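Local coordinates for TraI domain-containing protein (Salmonella typhi, PDB 2IPQ) that is of unknown function but, as the C-terminal domain of a TraI-like protein, belongs to a putative conjugal DNA-transfer nickase/helicase family, at residues Asp9-Trp12 against Ser13-Asp17; Val26-Ala29 against Asp30-Val33; Gln71-Ala74 against Ala75-Met79. All coordinates share one frame; numbering follows the deposited sequence.

From the N terminus, contact 1 (9-17) lies within helix 4-20, contact 2 (26-33) in the loop leading to strand 33-36, and contact 3 (71-79) at the later part of helix 68-77. They run in series, none nesting or crossing. Contact 2 closes a short loop of eight residues, whereas contacts 1 and 3 join successive helical turns. Contacts 1 and 3 meet in space, because F11 and W12 pack against V72 and F76 and so tie the two helices together. Contact 2 touches neither: its nearest atoms lie about 4 Å from contact 1, its centre about 22 Å from that of contact 3, and it leads into an outermost strand of the antiparallel sheet.

Contact 1. Residues Asp9-Trp12 against Ser13-Asp17; sequences DLFW and SWLRD
W12 packs with R16, one helical turn on, and with L15, while F11 meets W14. R16 CB sits over the centre of one face of the W12 indole, and R16 CG comes 4.1 Å from W12 CZ2. With CG anti to the backbone N (chi1 -165°) and the chain bent further out, R16 NE passes 3.8 Å from W12 NE1; both are donors, so this is packing, and the guanidinium, turned 80° from the indole, does not lie flat on it. The F11 and W14 rings meet obliquely, planes 39° apart, with F11 CE2 3.9 Å from W14 CZ3, while F11 O lies at the indole edge. L15 CD1 stands 4.2 Å from W12 CZ3. Large apolar groups suit the buried face, where F11, W12 and L15 pack with W14 at its margin; F48 also meets F11, F51 meets W14, and I118 meets W12 and L15. The looser side carries D9, S13 and D17, small or charged residues fit for solvent; the R16-D17 salt bridge is modelled too short to be trusted. Backbone bonds L15 N to F11 O (3.0 Å) and R16 N to W12 O (2.8 Å) repeat the i to i+4 pattern of an amphipathic alpha helix.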
loop_
_atom_site.group_PDB
_atom_site.type_symbol
_atom_site.label_atom_id
_atom_site.label_comp_id
_atom_site.label_asym_id
_atom_site.label_seq_id
_atom_site.Cartn_x
_atom_site.Cartn_y
_atom_site.Cartn_z
ATOM N N ASP A 9 -8.426 11.240 -6.143
ATOM C CA ASP A 9 -7.572 11.299 -7.337
ATOM C C ASP A 9 -6.125 11.751 -7.030
ATOM O O ASP A 9 -5.175 11.236 -7.610
ATOM C CB ASP A 9 -8.186 12.176 -8.424
ATOM C CG ASP A 9 -9.362 11.491 -9.156
ATOM O OD1 ASP A 9 -9.349 10.246 -9.270
ATOM O OD2 ASP A 9 -10.301 12.203 -9.617
ATOM N N LEU A 10 -5.974 12.699 -6.111
ATOM C CA LEU A 10 -4.665 13.168 -5.683
ATOM C C LEU A 10 -3.909 12.039 -5.013
ATOM O O LEU A 10 -2.748 11.772 -5.334
ATOM C CB LEU A 10 -4.829 14.293 -4.675
ATOM C CG LEU A 10 -3.909 15.507 -4.782
ATOM C CD1 LEU A 10 -4.007 16.318 -3.503
ATOM C CD2 LEU A 10 -2.463 15.111 -5.075
ATOM N N PHE A 11 -4.558 11.371 -4.063
ATOM C CA PHE A 11 -3.868 10.342 -3.333
ATOM C C PHE A 11 -3.489 9.184 -4.261
ATOM O O PHE A 11 -2.388 8.637 -4.178
ATOM C CB PHE A 11 -4.702 9.803 -2.176
ATOM C CG PHE A 11 -4.194 8.483 -1.669
ATOM C CD1 PHE A 11 -4.657 7.295 -2.203
ATOM C CD2 PHE A 11 -3.238 8.435 -0.684
ATOM C CE1 PHE A 11 -4.159 6.066 -1.734
ATOM C CE2 PHE A 11 -2.734 7.214 -0.214
ATOM C CZ PHE A 11 -3.212 6.027 -0.749
ATOM N N TRP A 12 -4.401 8.802 -5.145
ATOM C CA TRP A 12 -4.170 7.639 -5.996
ATOM C C TRP A 12 -3.120 7.981 -7.076
ATOM O O TRP A 12 -2.236 7.170 -7.408
ATOM C CB TRP A 12 -5.496 7.223 -6.635
ATOM C CG TRP A 12 -5.336 6.238 -7.736
ATOM C CD1 TRP A 12 -5.543 6.455 -9.059
ATOM C CD2 TRP A 12 -4.940 4.864 -7.605
ATOM N NE1 TRP A 12 -5.301 5.303 -9.767
ATOM C CE2 TRP A 12 -4.921 4.314 -8.896
ATOM C CE3 TRP A 12 -4.586 4.054 -6.516
ATOM C CZ2 TRP A 12 -4.570 2.985 -9.139
ATOM C CZ3 TRP A 12 -4.238 2.733 -6.749
ATOM C CH2 TRP A 12 -4.232 2.211 -8.055
ATOM N N SER A 13 -3.225 9.194 -7.615
ATOM C CA SER A 13 -2.228 9.724 -8.524
ATOM C C SER A 13 -0.826 9.760 -7.900
ATOM O O SER A 13 0.164 9.399 -8.540
ATOM C CB SER A 13 -2.645 11.133 -8.972
ATOM O OG SER A 13 -1.594 11.737 -9.693
ATOM N N TRP A 14 -0.741 10.195 -6.642
ATOM C CA TRP A 14 0.529 10.221 -5.908
ATOM C C TRP A 14 1.104 8.815 -5.682
ATOM O O TRP A 14 2.302 8.574 -5.874
ATOM C CB TRP A 14 0.342 10.960 -4.570
ATOM C CG TRP A 14 1.463 10.742 -3.544
ATOM C CD1 TRP A 14 2.600 11.490 -3.388
ATOM C CD2 TRP A 14 1.522 9.709 -2.554
ATOM N NE1 TRP A 14 3.369 10.978 -2.361
ATOM C CE2 TRP A 14 2.725 9.887 -1.831
ATOM C CE3 TRP A 14 0.667 8.647 -2.203
ATOM C CZ2 TRP A 14 3.098 9.042 -0.774
ATOM C CZ3 TRP A 14 1.041 7.809 -1.161
ATOM C CH2 TRP A 14 2.251 8.018 -0.454
ATOM N N LEU A 15 0.257 7.892 -5.252
ATOM C CA LEU A 15 0.685 6.513 -4.941
ATOM C C LEU A 15 1.117 5.806 -6.224
ATOM O O LEU A 15 2.181 5.172 -6.303
ATOM C CB LEU A 15 -0.502 5.718 -4.357
ATOM C CG LEU A 15 -0.324 4.361 -3.647
ATOM C CD1 LEU A 15 -0.773 3.227 -4.494
ATOM C CD2 LEU A 15 1.076 4.113 -3.049
ATOM N N ARG A 16 0.272 5.898 -7.226
ATOM C CA ARG A 16 0.473 5.150 -8.452
ATOM C C ARG A 16 1.690 5.665 -9.239
ATOM O O ARG A 16 2.563 4.883 -9.645
ATOM C CB ARG A 16 -0.790 5.212 -9.288
ATOM C CG ARG A 16 -0.857 4.213 -10.383
ATOM C CD ARG A 16 -0.910 4.921 -11.698
ATOM N NE ARG A 16 -2.193 5.561 -11.988
ATOM C CZ ARG A 16 -2.340 6.857 -12.279
ATOM N NH1 ARG A 16 -3.547 7.372 -12.544
ATOM N NH2 ARG A 16 -1.279 7.645 -12.302
ATOM N N ASP A 17 1.753 6.976 -9.443
ATOM C CA ASP A 17 2.875 7.550 -10.164
ATOM C C ASP A 17 4.153 7.523 -9.327
ATOM O O ASP A 17 5.248 7.509 -9.860
ATOM C CB ASP A 17 2.535 8.964 -10.665
ATOM C CG ASP A 17 1.367 8.978 -11.688
ATOM O OD1 ASP A 17 0.903 7.893 -12.104
ATOM O OD2 ASP A 17 0.906 10.073 -12.091
#

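Contact 2. Residues Val26-Ala29 against Asp30-Val33; sequences VNTA and DACV
V26 and V33 face each other across the open end of this loop, their side chains meeting at V26 CG2 and V33 CG1, 3.8 Å apart. V26 CG2 lies opposite the backbone N (the other methyl has chi1 67°), which also brings it to 3.5 Å from V33 O. That carbonyl is the main polar grip: N27 N donates to V33 O at 2.9 Å, in the carbonyl plane, and V26 CA makes a CH...O contact with the same oxygen at 3.2 Å. At the far end T28 to A31 form a type I beta turn, closed by A31 N to T28 O at 3.2 Å, although the donor stands 70° out of the carbonyl plane. The chain thereby reverses direction just before strand 33-36, an edge strand of the sheet. The buried A31 methyl, turned toward segment 26-29, sits 3.9 Å from T28 CB, while charged D30 suits the exposed turn. Further out, N27 has a positive phi (75°), a backbone shape asparagine tolerates well; its OD1 accepts from L35 N, and its ND2 bonds weakly to D126 O. I24 and V40 cover V33, and C32 pairs through its backbone with S43 of strand 39-43.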
loop_
_atom_site.group_PDB
_atom_site.type_symbol
_atom_site.label_atom_id
_atom_site.label_comp_id
_atom_site.label_asym_id
_atom_site.label_seq_id
_atom_site.Cartn_x
_atom_site.Cartn_y
_atom_site.Cartn_z
ATOM N N VAL A 26 9.674 0.848 -1.271
ATOM C CA VAL A 26 8.865 -0.356 -1.414
ATOM C C VAL A 26 9.826 -1.487 -0.964
ATOM O O VAL A 26 11.016 -1.398 -1.230
ATOM C CB VAL A 26 8.386 -0.440 -2.918
ATOM C CG1 VAL A 26 9.570 -0.687 -3.870
ATOM C CG2 VAL A 26 7.297 -1.429 -3.122
ATOM N N ASN A 27 9.332 -2.522 -0.268
ATOM C CA ASN A 27 10.051 -3.792 -0.163
ATOM C C ASN A 27 11.232 -3.729 0.765
ATOM O O ASN A 27 12.229 -4.450 0.602
ATOM C CB ASN A 27 10.505 -4.269 -1.540
ATOM C CG ASN A 27 9.377 -4.808 -2.358
ATOM O OD1 ASN A 27 8.237 -4.913 -1.878
ATOM N ND2 ASN A 27 9.665 -5.143 -3.609
ATOM N N THR A 28 11.123 -2.852 1.750
ATOM C CA THR A 28 12.212 -2.563 2.663
ATOM C C THR A 28 11.647 -2.826 4.045
ATOM O O THR A 28 10.434 -2.809 4.222
ATOM C CB THR A 28 12.625 -1.091 2.523
ATOM O OG1 THR A 28 13.734 -0.997 1.616
ATOM C CG2 THR A 28 13.047 -0.503 3.851
ATOM N N ALA A 29 12.522 -3.087 5.012
ATOM C CA ALA A 29 12.126 -3.310 6.392
ATOM C C ALA A 29 11.296 -2.139 6.917
ATOM O O ALA A 29 10.538 -2.299 7.861
ATOM C CB ALA A 29 13.384 -3.524 7.273
ATOM N N ASP A 30 11.443 -0.962 6.308
ATOM C CA ASP A 30 10.852 0.260 6.857
ATOM C C ASP A 30 9.750 0.820 5.934
ATOM O O ASP A 30 9.133 1.839 6.235
ATOM C CB ASP A 30 11.937 1.314 7.111
ATOM C CG ASP A 30 12.845 0.953 8.308
ATOM O OD1 ASP A 30 12.323 0.846 9.441
ATOM O OD2 ASP A 30 14.081 0.780 8.128
ATOM N N ALA A 31 9.491 0.147 4.817
ATOM C CA ALA A 31 8.575 0.684 3.809
ATOM C C ALA A 31 7.118 0.416 4.213
ATOM O O ALA A 31 6.831 -0.532 4.948
ATOM C CB ALA A 31 8.885 0.058 2.454
ATOM N N CYS A 32 6.203 1.246 3.727
ATOM C CA CYS A 32 4.779 0.994 3.913
ATOM C C CYS A 32 4.174 0.194 2.761
ATOM O O CYS A 32 3.051 -0.317 2.871
ATOM C CB CYS A 32 4.010 2.306 4.108
ATOM S SG CYS A 32 4.384 3.075 5.684
ATOM N N VAL A 33 4.922 0.100 1.664
ATOM C CA VAL A 33 4.461 -0.574 0.471
ATOM C C VAL A 33 5.311 -1.809 0.242
ATOM O O VAL A 33 6.556 -1.749 0.299
ATOM C CB VAL A 33 4.477 0.360 -0.786
ATOM C CG1 VAL A 33 3.816 -0.359 -2.003
ATOM C CG2 VAL A 33 3.701 1.692 -0.500
#

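Contact 3. Residues Gln71-Ala74 against Ala75-Met79; sequences QVQA and AFEKM
Q73 and E77 stand side by side on successive turns, pointing the same way, yet Q73 NE2 and E77 OE2 remain 4.0 Å apart and amide and carboxylate are nearly perpendicular (87°). Each finds its partners elsewhere. Y111 OH bonds to both Q73 NE2 and E77 OE2 and so bridges them; Q73 OE1 accepts from K69 NZ, and E77 OE2 also forms a salt bridge with R89. E77 CG lies beside its own backbone N (chi1 -78°), which turns the chain back along the helix and brings CG within 3.6 Å of Q73 O. The backbone is satisfied in sequence: A75 N bonds to Q71 O at 2.8 Å, F76 N to V72 O, and E77 N to Q73 O at 2.9 Å. At K78 the pattern slackens, K78 N reaching A74 O at 3.2 Å and A75 O weakly. A74 O takes a second donor, a water at 3.0 Å, which in turn accepts a weak bond from K78 NZ; a long lysine suits this exposed corner, just as V72 and F76 suit the buried side facing helix 4-20. With an arginine and a tyrosine hydroxyl on the same oxygen, E77 would be expected to stay ionised.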
loop_
_atom_site.group_PDB
_atom_site.type_symbol
_atom_site.label_atom_id
_atom_site.label_comp_id
_atom_site.label_asym_id
_atom_site.label_seq_id
_atom_site.Cartn_x
_atom_site.Cartn_y
_atom_site.Cartn_z
ATOM N N GLN A 71 -10.252 11.452 6.050
ATOM C CA GLN A 71 -10.678 12.040 4.754
ATOM C C GLN A 71 -10.065 11.330 3.546
ATOM O O GLN A 71 -10.771 10.814 2.691
ATOM C CB GLN A 71 -10.282 13.510 4.677
ATOM C CG GLN A 71 -11.444 14.483 4.589
ATOM C CD GLN A 71 -11.770 15.105 5.938
ATOM O OE1 GLN A 71 -12.262 16.232 6.014
ATOM N NE2 GLN A 71 -11.494 14.364 7.018
ATOM N N VAL A 72 -8.741 11.310 3.487
ATOM C CA VAL A 72 -8.032 10.652 2.396
ATOM C C VAL A 72 -8.405 9.176 2.240
ATOM O O VAL A 72 -8.669 8.732 1.131
ATOM C CB VAL A 72 -6.498 10.751 2.564
ATOM C CG1 VAL A 72 -5.817 10.282 1.295
ATOM C CG2 VAL A 72 -6.108 12.176 2.852
ATOM N N GLN A 73 -8.419 8.431 3.343
ATOM C CA GLN A 73 -8.844 7.032 3.315
ATOM C C GLN A 73 -10.263 6.815 2.776
ATOM O O GLN A 73 -10.477 5.977 1.891
ATOM C CB GLN A 73 -8.709 6.397 4.691
ATOM C CG GLN A 73 -9.321 5.005 4.789
ATOM C CD GLN A 73 -8.762 4.239 5.970
ATOM O OE1 GLN A 73 -8.301 4.844 6.935
ATOM N NE2 GLN A 73 -8.787 2.911 5.898
ATOM N N ALA A 74 -11.231 7.569 3.301
ATOM C CA ALA A 74 -12.564 7.553 2.746
ATOM C C ALA A 74 -12.559 7.900 1.243
ATOM O O ALA A 74 -13.247 7.253 0.423
ATOM C CB ALA A 74 -13.503 8.513 3.528
ATOM N N ALA A 75 -11.804 8.929 0.876
ATOM C CA ALA A 75 -11.797 9.339 -0.520
ATOM C C ALA A 75 -11.151 8.214 -1.338
ATOM O O ALA A 75 -11.632 7.839 -2.407
ATOM C CB ALA A 75 -11.079 10.659 -0.704
ATOM N N PHE A 76 -10.069 7.661 -0.836
ATOM C CA PHE A 76 -9.427 6.553 -1.549
ATOM C C PHE A 76 -10.375 5.366 -1.757
ATOM O O PHE A 76 -10.451 4.833 -2.852
ATOM C CB PHE A 76 -8.199 6.062 -0.809
ATOM C CG PHE A 76 -7.622 4.798 -1.390
ATOM C CD1 PHE A 76 -7.151 4.775 -2.705
ATOM C CD2 PHE A 76 -7.560 3.632 -0.628
ATOM C CE1 PHE A 76 -6.617 3.610 -3.250
ATOM C CE2 PHE A 76 -7.034 2.444 -1.168
ATOM C CZ PHE A 76 -6.558 2.446 -2.475
ATOM N N GLU A 77 -11.074 4.939 -0.709
ATOM C CA GLU A 77 -11.904 3.732 -0.825
ATOM C C GLU A 77 -13.036 3.873 -1.819
ATOM O O GLU A 77 -13.467 2.885 -2.426
ATOM C CB GLU A 77 -12.472 3.313 0.522
ATOM C CG GLU A 77 -11.470 2.578 1.425
ATOM C CD GLU A 77 -12.163 1.962 2.632
ATOM O OE1 GLU A 77 -13.398 2.169 2.766
ATOM O OE2 GLU A 77 -11.494 1.279 3.434
ATOM N N LYS A 78 -13.517 5.102 -1.987
ATOM C CA LYS A 78 -14.630 5.379 -2.895
ATOM C C LYS A 78 -14.248 5.090 -4.345
ATOM O O LYS A 78 -15.101 4.988 -5.209
ATOM C CB LYS A 78 -15.116 6.824 -2.728
ATOM C CG LYS A 78 -16.022 6.997 -1.501
ATOM C CD LYS A 78 -16.220 8.456 -1.074
ATOM C CE LYS A 78 -17.571 8.644 -0.342
ATOM N NZ LYS A 78 -17.533 8.148 1.083
HETATM N N MSE A 79 -12.954 4.944 -4.610
HETATM C CA MSE A 79 -12.504 4.749 -5.972
HETATM C C MSE A 79 -12.412 3.291 -6.357
HETATM O O MSE A 79 -12.354 2.957 -7.549
HETATM C CB MSE A 79 -11.161 5.403 -6.171
HETATM C CG MSE A 79 -11.191 6.893 -5.960
HETATM SE SE MSE A 79 -9.338 7.415 -5.961
HETATM C CE MSE A 79 -9.195 7.688 -7.951
HETATM O O HOH W 1 -15.492 5.622 1.649
#